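PDB 5HAX: nucleoporin NUP170 from Chaetomium thermophilum, which probably serves as a scaffold component of the nuclear pore complex, joining an N-terminal beta-propeller to a C-terminal helical region. Local coordinates for residues 530-535 with 550-555; 23-28 with 455-460; 36-41 with 349-354; 469-474 with 487-492. All blocks are in the same frame, centred on the assembly; numbering follows the deposited sequence.

In the fold
The four contacts follow the chain from the propeller into the helical region that follows it in the chain. Contact 3 is nested inside the loop closed by contact 2, and both bring the N-terminal segment back onto propeller elements more than 300 residues later; their centres lie about 23 Å apart. Contact 4 closes the last propeller hairpin and opens helix 490-501, which touches contact 1: Val532 CG2 lies 3.8 Å from Val491 O, although the two centres are about 18 Å apart. Contact 2 comes within about 8 Å of contact 4, nearest atoms, without touching it. The bound molecule, a 1,2-ethanediol probably from the crystallisation liquor, sits at contact 2.

Contact 1: residues 530-535 with 550-555; sequences LAVACG and RNTENL
Thr552 is the first residue of 550-555 to meet the end of helix 522-533. Its OG1 turns back to a hydrogen bond with Met548 O, one turn earlier, and its methyl, anti to the backbone N, points across instead: CG2 lies 4.1 Å from Val532 CG1. The two branched side chains cross obliquely, and Phe494 and Ala495 of helix 490-501 also pack on Val532.

Glu553 does most of the work. With CG beside the backbone N (chi1 -67°) and the chain extended beyond it, the side chain runs along the end of the other helix. Its CG lies 3.4 Å from Val532 O, a carbonyl already taken by Gly535 N at 2.9 Å. That inner bond belongs to a Schellman motif, in which Gly535 takes a positive phi of 97° as the C-prime residue and Gln536 N reaches Ala531 O. Further out, OE2 meets Gly535 CA at 3.7 Å. Because the carboxylate lies near the carbonyl end of a helix, its pKa would probably be raised somewhat. An alanine in place of Glu553 would strip away everything beyond CB and would probably uncover Val532 O and the glycine turn.

The backbone of Glu553 takes part as well: its O lies 3.9 Å from Ala533 CA, and the two CA atoms are only 4.4 Å apart, an approach suited to the small alanine. No hydrogen bond crosses between these successive helices; one turn on, Ala556 touches both Val532 and Ala533.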
loop_
_atom_site.group_PDB
_atom_site.type_symbol
_atom_site.label_atom_id
_atom_site.label_comp_id
_atom_site.label_asym_id
_atom_site.label_seq_id
_atom_site.Cartn_x
_atom_site.Cartn_y
_atom_site.Cartn_z
ATOM N N LEU A 530 -3.203 9.313 -23.186
ATOM C CA LEU A 530 -3.590 10.671 -22.820
ATOM C C LEU A 530 -2.792 11.157 -21.617
ATOM O O LEU A 530 -2.280 12.282 -21.609
ATOM C CB LEU A 530 -5.090 10.721 -22.530
ATOM C CG LEU A 530 -5.639 12.051 -22.005
ATOM C CD1 LEU A 530 -5.390 13.165 -23.011
ATOM C CD2 LEU A 530 -7.120 11.921 -21.691
ATOM N N ALA A 531 -2.664 10.309 -20.593
ATOM C CA ALA A 531 -1.922 10.692 -19.395
ATOM C C ALA A 531 -0.462 10.981 -19.721
ATOM O O ALA A 531 0.081 12.016 -19.318
ATOM C CB ALA A 531 -2.032 9.592 -18.340
ATOM N N VAL A 532 0.193 10.072 -20.449
ATOM C CA VAL A 532 1.583 10.296 -20.842
ATOM C C VAL A 532 1.697 11.565 -21.675
ATOM O O VAL A 532 2.615 12.372 -21.481
ATOM C CB VAL A 532 2.132 9.073 -21.604
ATOM C CG1 VAL A 532 3.523 9.365 -22.168
ATOM C CG2 VAL A 532 2.173 7.853 -20.696
ATOM N N ALA A 533 0.771 11.762 -22.617
ATOM C CA ALA A 533 0.783 12.977 -23.426
ATOM C C ALA A 533 0.700 14.228 -22.563
ATOM O O ALA A 533 1.256 15.270 -22.928
ATOM C CB ALA A 533 -0.371 12.950 -24.426
ATOM N N CYS A 534 0.026 14.145 -21.419
ATOM C CA CYS A 534 -0.110 15.268 -20.503
ATOM C C CYS A 534 1.042 15.362 -19.508
ATOM O O CYS A 534 0.983 16.184 -18.589
ATOM C CB CYS A 534 -1.442 15.170 -19.751
ATOM S SG CYS A 534 -2.891 15.425 -20.797
ATOM N N GLY A 535 2.081 14.542 -19.665
ATOM C CA GLY A 535 3.259 14.617 -18.827
ATOM C C GLY A 535 3.299 13.642 -17.673
ATOM O O GLY A 535 4.258 13.678 -16.893
ATOM N N ARG A 550 9.979 14.695 -24.858
ATOM C CA ARG A 550 9.081 15.356 -25.802
ATOM C C ARG A 550 8.630 14.390 -26.891
ATOM O O ARG A 550 7.463 14.409 -27.300
ATOM C CB ARG A 550 9.752 16.581 -26.427
ATOM C CG ARG A 550 8.885 17.269 -27.491
ATOM C CD ARG A 550 9.548 18.509 -28.086
ATOM N NE ARG A 550 10.642 18.179 -29.002
ATOM C CZ ARG A 550 10.592 18.288 -30.330
ATOM N NH1 ARG A 550 11.653 17.958 -31.055
ATOM N NH2 ARG A 550 9.500 18.731 -30.945
ATOM N N ASN A 551 9.542 13.543 -27.375
ATOM C CA ASN A 551 9.175 12.566 -28.394
ATOM C C ASN A 551 8.235 11.509 -27.830
ATOM O O ASN A 551 7.305 11.069 -28.516
ATOM C CB ASN A 551 10.430 11.915 -28.973
ATOM C CG ASN A 551 11.218 12.857 -29.865
ATOM O OD1 ASN A 551 10.646 13.616 -30.648
ATOM N ND2 ASN A 551 12.540 12.809 -29.752
ATOM N N THR A 552 8.461 11.087 -26.584
ATOM C CA THR A 552 7.557 10.131 -25.952
ATOM C C THR A 552 6.164 10.723 -25.796
ATOM O O THR A 552 5.162 10.059 -26.085
ATOM C CB THR A 552 8.111 9.699 -24.594
ATOM O OG1 THR A 552 9.395 9.088 -24.773
ATOM C CG2 THR A 552 7.173 8.707 -23.911
ATOM N N GLU A 553 6.081 11.975 -25.341
ATOM C CA GLU A 553 4.785 12.631 -25.210
ATOM C C GLU A 553 4.141 12.866 -26.571
ATOM O O GLU A 553 2.911 12.817 -26.690
ATOM C CB GLU A 553 4.943 13.949 -24.453
ATOM C CG GLU A 553 5.351 13.772 -22.994
ATOM C CD GLU A 553 5.596 15.094 -22.286
ATOM O OE1 GLU A 553 5.317 16.155 -22.885
ATOM O OE2 GLU A 553 6.068 15.068 -21.130
ATOM N N ASN A 554 4.948 13.115 -27.604
ATOM C CA ASN A 554 4.402 13.279 -28.947
ATOM C C ASN A 554 3.943 11.942 -29.517
ATOM O O ASN A 554 2.944 11.880 -30.242
ATOM C CB ASN A 554 5.439 13.934 -29.861
ATOM C CG ASN A 554 5.576 15.425 -29.611
ATOM O OD1 ASN A 554 4.611 16.097 -29.242
ATOM N ND2 ASN A 554 6.777 15.951 -29.815
ATOM N N LEU A 555 4.667 10.863 -29.210
ATOM C CA LEU A 555 4.194 9.532 -29.577
ATOM C C LEU A 555 2.892 9.201 -28.860
ATOM O O LEU A 555 1.965 8.643 -29.460
ATOM C CB LEU A 555 5.254 8.481 -29.250
ATOM C CG LEU A 555 6.063 7.907 -30.412
ATOM C CD1 LEU A 555 7.110 6.942 -29.883
ATOM C CD2 LEU A 555 5.160 7.213 -31.418
#

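Contact 2: residues 23-28 with 455-460; sequences YPDLDS and QPLGFG. With EDO (1,2-ethanediol), chain G.
One direct hydrogen bond ties the two backbones together. Gly458 N donates its N-H to Tyr23 O at 2.9 Å, in the carbonyl plane and on a lone pair. Gly458 can present its N-H here at a phi of 92°, where a side chain would jam against the preceding carbonyl.

Two waters extend the polar seam. Water 2 donates to both Pro24 O and Pro456 O and accepts from Gly460 N, so three backbone groups from the two segments share it. Water 1 links the Tyr23 hydroxyl to Gly460 O, to which it donates at 2.7 Å.

In the fold, this seam lays the N-terminal segment 23-28 against the connection between strands 440-445 and 473-478 of a propeller sheet. Helix 411-416 also packs on Tyr23, through Thr411, Ile414 and Lys415.

Among the van der Waals contacts, the Tyr23 ring, its CG anti to the backbone N, brings CE2 to 3.5 Å from Gly460 O. A CB on Gly460 would crowd that same ring carbon. Asp25 CB presses on Pro456 CB at 3.5 Å. With CG in the crowded position between N and carbonyl carbon (chi1 57°), Asp25 crosses Leu457 obliquely, OD2 lying 3.6 Å from Leu457 CD2. The same oxygen accepts from Ser28 OG at 2.7 Å, above the carboxylate plane.

At the far end of 23-28 the ethanediol donates from O1 to Asp27 O at 2.7 Å and is also bonded to Cys30 O, while the Asp27 carboxylate binds the backbone N atoms of Lys306 and Leu307.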
loop_
_atom_site.group_PDB
_atom_site.type_symbol
_atom_site.label_atom_id
_atom_site.label_comp_id
_atom_site.label_asym_id
_atom_site.label_seq_id
_atom_site.Cartn_x
_atom_site.Cartn_y
_atom_site.Cartn_z
ATOM N N TYR A 23 -14.242 -2.642 -9.055
ATOM C CA TYR A 23 -13.122 -3.530 -9.328
ATOM C C TYR A 23 -13.217 -4.765 -8.434
ATOM O O TYR A 23 -13.471 -4.631 -7.229
ATOM C CB TYR A 23 -11.796 -2.804 -9.095
ATOM C CG TYR A 23 -10.579 -3.677 -9.296
ATOM C CD1 TYR A 23 -10.036 -3.859 -10.558
ATOM C CD2 TYR A 23 -9.978 -4.320 -8.225
ATOM C CE1 TYR A 23 -8.928 -4.656 -10.749
ATOM C CE2 TYR A 23 -8.867 -5.119 -8.406
ATOM C CZ TYR A 23 -8.347 -5.285 -9.671
ATOM O OH TYR A 23 -7.244 -6.081 -9.864
ATOM N N PRO A 24 -13.026 -5.973 -8.973
ATOM C CA PRO A 24 -13.293 -7.189 -8.188
ATOM C C PRO A 24 -12.520 -7.237 -6.876
ATOM O O PRO A 24 -11.347 -6.862 -6.804
ATOM C CB PRO A 24 -12.853 -8.316 -9.129
ATOM C CG PRO A 24 -12.978 -7.750 -10.487
ATOM C CD PRO A 24 -12.659 -6.290 -10.365
ATOM N N ASP A 25 -13.197 -7.712 -5.834
ATOM C CA ASP A 25 -12.569 -7.939 -4.543
ATOM C C ASP A 25 -11.765 -9.236 -4.564
ATOM O O ASP A 25 -11.963 -10.109 -5.412
ATOM C CB ASP A 25 -13.619 -7.994 -3.434
ATOM C CG ASP A 25 -14.678 -9.053 -3.682
ATOM O OD1 ASP A 25 -14.543 -10.170 -3.146
ATOM O OD2 ASP A 25 -15.646 -8.770 -4.419
ATOM N N LEU A 26 -10.848 -9.353 -3.598
ATOM C CA LEU A 26 -9.929 -10.488 -3.565
ATOM C C LEU A 26 -10.676 -11.815 -3.487
ATOM O O LEU A 26 -10.312 -12.776 -4.176
ATOM C CB LEU A 26 -8.975 -10.351 -2.380
ATOM C CG LEU A 26 -7.864 -11.400 -2.305
ATOM C CD1 LEU A 26 -6.831 -11.142 -3.389
ATOM C CD2 LEU A 26 -7.217 -11.417 -0.928
ATOM N N ASP A 27 -11.710 -11.897 -2.641
ATOM C CA ASP A 27 -12.474 -13.137 -2.516
ATOM C C ASP A 27 -13.048 -13.587 -3.852
ATOM O O ASP A 27 -13.266 -14.786 -4.060
ATOM C CB ASP A 27 -13.616 -12.968 -1.509
ATOM C CG ASP A 27 -13.129 -12.824 -0.078
ATOM O OD1 ASP A 27 -13.906 -12.319 0.760
ATOM O OD2 ASP A 27 -11.981 -13.215 0.216
ATOM N N SER A 28 -13.292 -12.648 -4.769
ATOM C CA SER A 28 -14.013 -12.968 -5.996
ATOM C C SER A 28 -13.123 -13.619 -7.045
ATOM O O SER A 28 -13.617 -14.419 -7.848
ATOM C CB SER A 28 -14.652 -11.707 -6.577
ATOM O OG SER A 28 -15.589 -11.153 -5.669
ATOM N N GLN A 455 -13.624 -0.449 0.963
ATOM C CA GLN A 455 -14.216 -1.767 1.124
ATOM C C GLN A 455 -13.657 -2.673 0.038
ATOM O O GLN A 455 -13.080 -2.186 -0.942
ATOM C CB GLN A 455 -15.750 -1.709 1.051
ATOM C CG GLN A 455 -16.309 -1.205 -0.274
ATOM C CD GLN A 455 -16.128 0.290 -0.464
ATOM O OE1 GLN A 455 -16.341 1.075 0.459
ATOM N NE2 GLN A 455 -15.727 0.690 -1.665
ATOM N N PRO A 456 -13.808 -3.996 0.183
ATOM C CA PRO A 456 -13.176 -4.922 -0.779
ATOM C C PRO A 456 -13.452 -4.611 -2.243
ATOM O O PRO A 456 -12.519 -4.611 -3.055
ATOM C CB PRO A 456 -13.753 -6.280 -0.363
ATOM C CG PRO A 456 -14.001 -6.141 1.098
ATOM C CD PRO A 456 -14.416 -4.714 1.318
ATOM N N LEU A 457 -14.706 -4.369 -2.612
ATOM C CA LEU A 457 -15.000 -3.952 -3.976
ATOM C C LEU A 457 -14.379 -2.588 -4.241
ATOM O O LEU A 457 -14.693 -1.610 -3.557
ATOM C CB LEU A 457 -16.512 -3.908 -4.208
ATOM C CG LEU A 457 -17.184 -5.223 -4.621
ATOM C CD1 LEU A 457 -18.694 -5.045 -4.662
ATOM C CD2 LEU A 457 -16.670 -5.711 -5.973
ATOM N N GLY A 458 -13.486 -2.531 -5.230
ATOM C CA GLY A 458 -12.775 -1.320 -5.569
ATOM C C GLY A 458 -11.437 -1.155 -4.879
ATOM O O GLY A 458 -10.633 -0.318 -5.307
ATOM N N PHE A 459 -11.170 -1.944 -3.835
ATOM C CA PHE A 459 -9.970 -1.750 -3.025
ATOM C C PHE A 459 -8.695 -1.875 -3.852
ATOM O O PHE A 459 -7.761 -1.084 -3.683
ATOM C CB PHE A 459 -9.956 -2.763 -1.882
ATOM C CG PHE A 459 -8.714 -2.709 -1.039
ATOM C CD1 PHE A 459 -8.655 -1.890 0.074
ATOM C CD2 PHE A 459 -7.608 -3.481 -1.358
ATOM C CE1 PHE A 459 -7.514 -1.839 0.853
ATOM C CE2 PHE A 459 -6.467 -3.433 -0.582
ATOM C CZ PHE A 459 -6.421 -2.611 0.525
ATOM N N GLY A 460 -8.627 -2.868 -4.735
ATOM C CA GLY A 460 -7.380 -3.190 -5.403
ATOM C C GLY A 460 -7.172 -2.501 -6.735
ATOM O O GLY A 460 -6.320 -2.924 -7.521
HETATM C C1 EDO G . -13.123 -16.693 -0.787
HETATM O O1 EDO G . -13.481 -16.634 -2.171
HETATM C C2 EDO G . -12.618 -18.091 -0.448
HETATM O O2 EDO G . -11.558 -18.446 -1.344
HETATM O O HOH W 1 -5.020 -5.197 -8.031
HETATM O O HOH W 2 -10.586 -4.958 -4.881
#

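Contact 3: residues 36-41 with 349-354; sequences SDYEMQ and FPPRES
A single hydrogen bond crosses between the segments: Tyr38 OH donates to Phe349 O over 2.7 Å. The acceptor lies at the ring edge, in the ring plane, but the hydroxyl stands 32° above the carbonyl plane and so misses a lone pair.

The apolar contacts centre on that same ring. Tyr38 CG is beside the backbone N (chi1 -64°), which carries one ring face over Pro351. This makes a CH-pi contact, with Pro351 CB 3.7 Å from the ring centroid and 11° off its normal; Pro351 CD supports the ring near CZ. With one end bonded and one face covered, the ring probably has little freedom to turn. Met40, bent at chi2 and chi3, brings SD to 4.1 Å from Pro351 CB. Met40 CB lies 3.8 Å from Glu353 OE1, and the two chains slide past each other in opposite directions. Phe405 of strand 403-409 touches Tyr38, Met40 and Pro351 together.

Among charged groups nearby, Lys348 makes a cation-pi contact with Tyr38.

Both segments pass between the same two sheets, into which the N-terminal chain inserts strands 33-35 and 39-41 as edge strands parallel to 341-348 and 427-433, a blade-to-blade crossing in a beta-propeller.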
loop_
_atom_site.group_PDB
_atom_site.type_symbol
_atom_site.label_atom_id
_atom_site.label_comp_id
_atom_site.label_asym_id
_atom_site.label_seq_id
_atom_site.Cartn_x
_atom_site.Cartn_y
_atom_site.Cartn_z
ATOM N N SER A 36 -2.304 -21.035 -11.170
ATOM C CA SER A 36 -0.892 -20.888 -11.507
ATOM C C SER A 36 -0.714 -19.875 -12.635
ATOM O O SER A 36 0.199 -20.007 -13.459
ATOM C CB SER A 36 -0.273 -22.233 -11.904
ATOM O OG SER A 36 -0.880 -22.757 -13.072
ATOM N N ASP A 37 -1.574 -18.860 -12.678
ATOM C CA ASP A 37 -1.583 -17.892 -13.770
ATOM C C ASP A 37 -0.502 -16.838 -13.550
ATOM O O ASP A 37 -0.560 -16.074 -12.581
ATOM C CB ASP A 37 -2.956 -17.232 -13.871
ATOM C CG ASP A 37 -4.044 -18.208 -14.276
ATOM O OD1 ASP A 37 -4.244 -18.398 -15.494
ATOM O OD2 ASP A 37 -4.700 -18.780 -13.379
ATOM N N TYR A 38 0.470 -16.790 -14.457
ATOM C CA TYR A 38 1.521 -15.784 -14.431
ATOM C C TYR A 38 1.839 -15.346 -15.850
ATOM O O TYR A 38 1.786 -16.146 -16.789
ATOM C CB TYR A 38 2.824 -16.300 -13.797
ATOM C CG TYR A 38 2.746 -16.688 -12.338
ATOM C CD1 TYR A 38 3.004 -15.760 -11.336
ATOM C CD2 TYR A 38 2.448 -17.991 -11.960
ATOM C CE1 TYR A 38 2.945 -16.114 -10.002
ATOM C CE2 TYR A 38 2.388 -18.353 -10.627
ATOM C CZ TYR A 38 2.641 -17.412 -9.656
ATOM O OH TYR A 38 2.583 -17.772 -8.330
ATOM N N GLU A 39 2.168 -14.067 -15.997
ATOM C CA GLU A 39 2.926 -13.575 -17.144
ATOM C C GLU A 39 4.233 -13.020 -16.596
ATOM O O GLU A 39 4.235 -12.014 -15.879
ATOM C CB GLU A 39 2.161 -12.517 -17.936
ATOM C CG GLU A 39 2.805 -12.216 -19.285
ATOM C CD GLU A 39 2.114 -11.099 -20.045
ATOM O OE1 GLU A 39 0.974 -10.739 -19.681
ATOM O OE2 GLU A 39 2.717 -10.580 -21.008
ATOM N N MET A 40 5.338 -13.689 -16.913
ATOM C CA MET A 40 6.649 -13.301 -16.413
ATOM C C MET A 40 7.283 -12.270 -17.336
ATOM O O MET A 40 7.143 -12.344 -18.560
ATOM C CB MET A 40 7.560 -14.523 -16.295
ATOM C CG MET A 40 7.109 -15.529 -15.246
ATOM S SD MET A 40 7.122 -14.862 -13.570
ATOM C CE MET A 40 8.862 -14.494 -13.356
ATOM N N GLN A 41 7.982 -11.310 -16.736
ATOM C CA GLN A 41 8.667 -10.252 -17.463
ATOM C C GLN A 41 10.127 -10.218 -17.042
ATOM O O GLN A 41 10.447 -10.384 -15.862
ATOM C CB GLN A 41 8.030 -8.880 -17.195
ATOM C CG GLN A 41 6.529 -8.820 -17.441
ATOM C CD GLN A 41 6.165 -8.926 -18.908
ATOM O OE1 GLN A 41 7.036 -8.992 -19.776
ATOM N NE2 GLN A 41 4.869 -8.939 -19.193
ATOM N N PHE A 349 -0.051 -21.430 -6.765
ATOM C CA PHE A 349 1.161 -22.212 -6.939
ATOM C C PHE A 349 2.258 -21.385 -7.607
ATOM O O PHE A 349 1.982 -20.367 -8.245
ATOM C CB PHE A 349 0.869 -23.462 -7.763
ATOM C CG PHE A 349 0.118 -24.523 -7.007
ATOM C CD1 PHE A 349 0.783 -25.386 -6.152
ATOM C CD2 PHE A 349 -1.253 -24.660 -7.153
ATOM C CE1 PHE A 349 0.097 -26.364 -5.456
ATOM C CE2 PHE A 349 -1.945 -25.637 -6.460
ATOM C CZ PHE A 349 -1.267 -26.488 -5.610
ATOM N N PRO A 350 3.512 -21.812 -7.480
ATOM C CA PRO A 350 4.638 -20.993 -7.955
ATOM C C PRO A 350 4.667 -20.879 -9.468
ATOM O O PRO A 350 4.132 -21.743 -10.181
ATOM C CB PRO A 350 5.873 -21.754 -7.446
ATOM C CG PRO A 350 5.381 -22.672 -6.398
ATOM C CD PRO A 350 3.970 -23.005 -6.748
ATOM N N PRO A 351 5.322 -19.848 -9.996
ATOM C CA PRO A 351 5.586 -19.789 -11.437
ATOM C C PRO A 351 6.626 -20.828 -11.828
ATOM O O PRO A 351 7.284 -21.434 -10.984
ATOM C CB PRO A 351 6.113 -18.369 -11.632
ATOM C CG PRO A 351 6.846 -18.101 -10.348
ATOM C CD PRO A 351 6.038 -18.783 -9.269
ATOM N N ARG A 352 6.781 -21.020 -13.137
ATOM C CA ARG A 352 7.718 -22.005 -13.670
ATOM C C ARG A 352 9.005 -21.388 -14.201
ATOM O O ARG A 352 10.073 -21.992 -14.065
ATOM C CB ARG A 352 7.049 -22.819 -14.782
ATOM C CG ARG A 352 7.880 -24.010 -15.246
ATOM C CD ARG A 352 7.005 -25.118 -15.809
ATOM N NE ARG A 352 6.335 -25.877 -14.756
ATOM C CZ ARG A 352 6.831 -26.962 -14.166
ATOM N NH1 ARG A 352 8.020 -27.439 -14.512
ATOM N NH2 ARG A 352 6.129 -27.575 -13.220
ATOM N N GLU A 353 8.934 -20.198 -14.792
ATOM C CA GLU A 353 10.115 -19.574 -15.379
ATOM C C GLU A 353 11.151 -19.250 -14.308
ATOM O O GLU A 353 10.842 -18.608 -13.300
ATOM C CB GLU A 353 9.718 -18.298 -16.121
ATOM C CG GLU A 353 10.250 -18.210 -17.543
ATOM C CD GLU A 353 10.164 -16.805 -18.110
ATOM O OE1 GLU A 353 10.891 -15.918 -17.616
ATOM O OE2 GLU A 353 9.368 -16.588 -19.047
ATOM N N SER A 354 12.388 -19.697 -14.537
ATOM C CA SER A 354 13.521 -19.370 -13.687
ATOM C C SER A 354 14.277 -18.171 -14.244
ATOM O O SER A 354 14.179 -17.855 -15.433
ATOM C CB SER A 354 14.460 -20.571 -13.576
ATOM O OG SER A 354 13.975 -21.517 -12.637
#

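Contact 4: residues 469-474 with 487-492; sequences QVPGEF and RRRLVD
The Arg489 guanidinium is sandwiched: Val491 CG2 sits over the centre of one face, 3.7 Å above the plane, and Pro471 CG covers the opposite face, 3.6 Å from NE. Its edge faces Asp492, gripped side-on as a salt bridge, with NE on OD2 at 2.8 Å and NH1 on the syn lone pair of OD1, while NH2 turns to Gln466 O. The Phe474 ring meets the backbone N of Arg487 at its edge.

Asp492 OD2 also takes the backbone N-H of Arg489, the N-cap residue of helix 490-501 three positions earlier, on its anti lone pair at 2.8 Å. An alanine in place of Arg489 would remove both guanidinium bonds to Asp492 and would probably loosen the cover on Pro471.

Between the backbones, Arg487 N points nearly along the carbonyl axis of Gly472 O, a straight bond of 2.8 Å at 173°. Close by, Pro471 CB is pressed to 3.1 Å from Arg487 O. The Arg487 side chain leads away to Glu462, Pro49 O and the Phe50 ring.

Strands 473-478 and 481-487 form an antiparallel hairpin, flanked by 50-57 and 440-445; from its end the chain leaves the propeller sheet for helix 490-501, packed beside helices 506-520 and 522-533.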
loop_
_atom_site.group_PDB
_atom_site.type_symbol
_atom_site.label_atom_id
_atom_site.label_comp_id
_atom_site.label_asym_id
_atom_site.label_seq_id
_atom_site.Cartn_x
_atom_site.Cartn_y
_atom_site.Cartn_z
ATOM N N GLN A 469 -1.779 8.863 -5.564
ATOM C CA GLN A 469 -0.772 8.465 -4.594
ATOM C C GLN A 469 0.428 7.910 -5.346
ATOM O O GLN A 469 0.270 7.249 -6.375
ATOM C CB GLN A 469 -1.324 7.420 -3.612
ATOM C CG GLN A 469 -1.870 6.164 -4.277
ATOM C CD GLN A 469 -2.661 5.289 -3.318
ATOM O OE1 GLN A 469 -2.239 4.185 -2.973
ATOM N NE2 GLN A 469 -3.818 5.779 -2.887
ATOM N N VAL A 470 1.624 8.194 -4.837
ATOM C CA VAL A 470 2.855 7.787 -5.510
ATOM C C VAL A 470 2.889 6.267 -5.616
ATOM O O VAL A 470 2.224 5.577 -4.829
ATOM C CB VAL A 470 4.102 8.311 -4.776
ATOM C CG1 VAL A 470 4.151 9.829 -4.829
ATOM C CG2 VAL A 470 4.134 7.813 -3.335
ATOM N N PRO A 471 3.632 5.705 -6.568
ATOM C CA PRO A 471 3.753 4.245 -6.638
ATOM C C PRO A 471 4.418 3.694 -5.386
ATOM O O PRO A 471 5.310 4.320 -4.808
ATOM C CB PRO A 471 4.618 4.015 -7.884
ATOM C CG PRO A 471 4.564 5.291 -8.651
ATOM C CD PRO A 471 4.382 6.375 -7.642
ATOM N N GLY A 472 3.974 2.512 -4.970
ATOM C CA GLY A 472 4.550 1.895 -3.788
ATOM C C GLY A 472 6.042 1.666 -3.952
ATOM O O GLY A 472 6.518 1.279 -5.022
ATOM N N GLU A 473 6.785 1.923 -2.877
ATOM C CA GLU A 473 8.216 1.672 -2.826
ATOM C C GLU A 473 8.521 0.813 -1.609
ATOM O O GLU A 473 7.878 0.942 -0.562
ATOM C CB GLU A 473 9.026 2.978 -2.775
ATOM C CG GLU A 473 8.902 3.818 -4.038
ATOM C CD GLU A 473 9.897 4.962 -4.093
ATOM O OE1 GLU A 473 10.672 5.139 -3.129
ATOM O OE2 GLU A 473 9.903 5.684 -5.112
ATOM N N PHE A 474 9.509 -0.066 -1.756
ATOM C CA PHE A 474 9.821 -1.072 -0.749
ATOM C C PHE A 474 11.320 -1.099 -0.504
ATOM O O PHE A 474 12.107 -1.164 -1.454
ATOM C CB PHE A 474 9.326 -2.451 -1.194
ATOM C CG PHE A 474 7.920 -2.440 -1.711
ATOM C CD1 PHE A 474 6.854 -2.706 -0.867
ATOM C CD2 PHE A 474 7.663 -2.139 -3.038
ATOM C CE1 PHE A 474 5.556 -2.685 -1.342
ATOM C CE2 PHE A 474 6.370 -2.115 -3.516
ATOM C CZ PHE A 474 5.316 -2.389 -2.666
ATOM N N ARG A 487 7.108 -0.053 -7.416
ATOM C CA ARG A 487 6.050 -0.574 -8.268
ATOM C C ARG A 487 5.856 0.335 -9.475
ATOM O O ARG A 487 5.837 1.564 -9.349
ATOM C CB ARG A 487 4.750 -0.680 -7.464
ATOM C CG ARG A 487 3.497 -0.995 -8.267
ATOM C CD ARG A 487 3.580 -2.349 -8.937
ATOM N NE ARG A 487 2.295 -2.739 -9.515
ATOM C CZ ARG A 487 2.153 -3.486 -10.606
ATOM N NH1 ARG A 487 3.216 -3.936 -11.263
ATOM N NH2 ARG A 487 0.938 -3.781 -11.045
ATOM N N ARG A 488 5.713 -0.271 -10.651
ATOM C CA ARG A 488 5.501 0.467 -11.890
ATOM C C ARG A 488 4.029 0.429 -12.276
ATOM O O ARG A 488 3.399 -0.633 -12.244
ATOM C CB ARG A 488 6.363 -0.102 -13.016
ATOM C CG ARG A 488 7.826 0.259 -12.856
ATOM C CD ARG A 488 8.717 -0.428 -13.868
ATOM N NE ARG A 488 8.785 0.295 -15.134
ATOM C CZ ARG A 488 9.857 0.331 -15.922
ATOM N NH1 ARG A 488 9.819 1.015 -17.058
ATOM N NH2 ARG A 488 10.968 -0.311 -15.581
ATOM N N ARG A 489 3.491 1.595 -12.624
ATOM C CA ARG A 489 2.111 1.744 -13.058
ATOM C C ARG A 489 2.000 1.512 -14.562
ATOM O O ARG A 489 2.996 1.424 -15.282
ATOM C CB ARG A 489 1.590 3.139 -12.712
ATOM C CG ARG A 489 1.757 3.548 -11.253
ATOM C CD ARG A 489 1.652 5.061 -11.096
ATOM N NE ARG A 489 2.750 5.752 -11.770
ATOM C CZ ARG A 489 2.806 7.064 -11.970
ATOM N NH1 ARG A 489 3.848 7.594 -12.594
ATOM N NH2 ARG A 489 1.821 7.852 -11.557
ATOM N N LEU A 490 0.755 1.426 -15.035
ATOM C CA LEU A 490 0.510 1.318 -16.469
ATOM C C LEU A 490 1.153 2.476 -17.227
ATOM O O LEU A 490 1.810 2.269 -18.253
ATOM C CB LEU A 490 -0.995 1.268 -16.732
ATOM C CG LEU A 490 -1.436 1.410 -18.191
ATOM C CD1 LEU A 490 -0.808 0.329 -19.059
ATOM C CD2 LEU A 490 -2.955 1.372 -18.294
ATOM N N VAL A 491 0.975 3.707 -16.736
ATOM C CA VAL A 491 1.533 4.868 -17.428
ATOM C C VAL A 491 3.053 4.802 -17.462
ATOM O O VAL A 491 3.679 5.262 -18.424
ATOM C CB VAL A 491 1.047 6.180 -16.777
ATOM C CG1 VAL A 491 -0.443 6.371 -17.014
ATOM C CG2 VAL A 491 1.381 6.211 -15.287
ATOM N N ASP A 492 3.674 4.243 -16.419
ATOM C CA ASP A 492 5.121 4.055 -16.437
ATOM C C ASP A 492 5.527 3.048 -17.506
ATOM O O ASP A 492 6.495 3.271 -18.243
ATOM C CB ASP A 492 5.613 3.596 -15.064
ATOM C CG ASP A 492 5.246 4.563 -13.957
ATOM O OD1 ASP A 492 5.485 5.779 -14.118
ATOM O OD2 ASP A 492 4.711 4.101 -12.927
#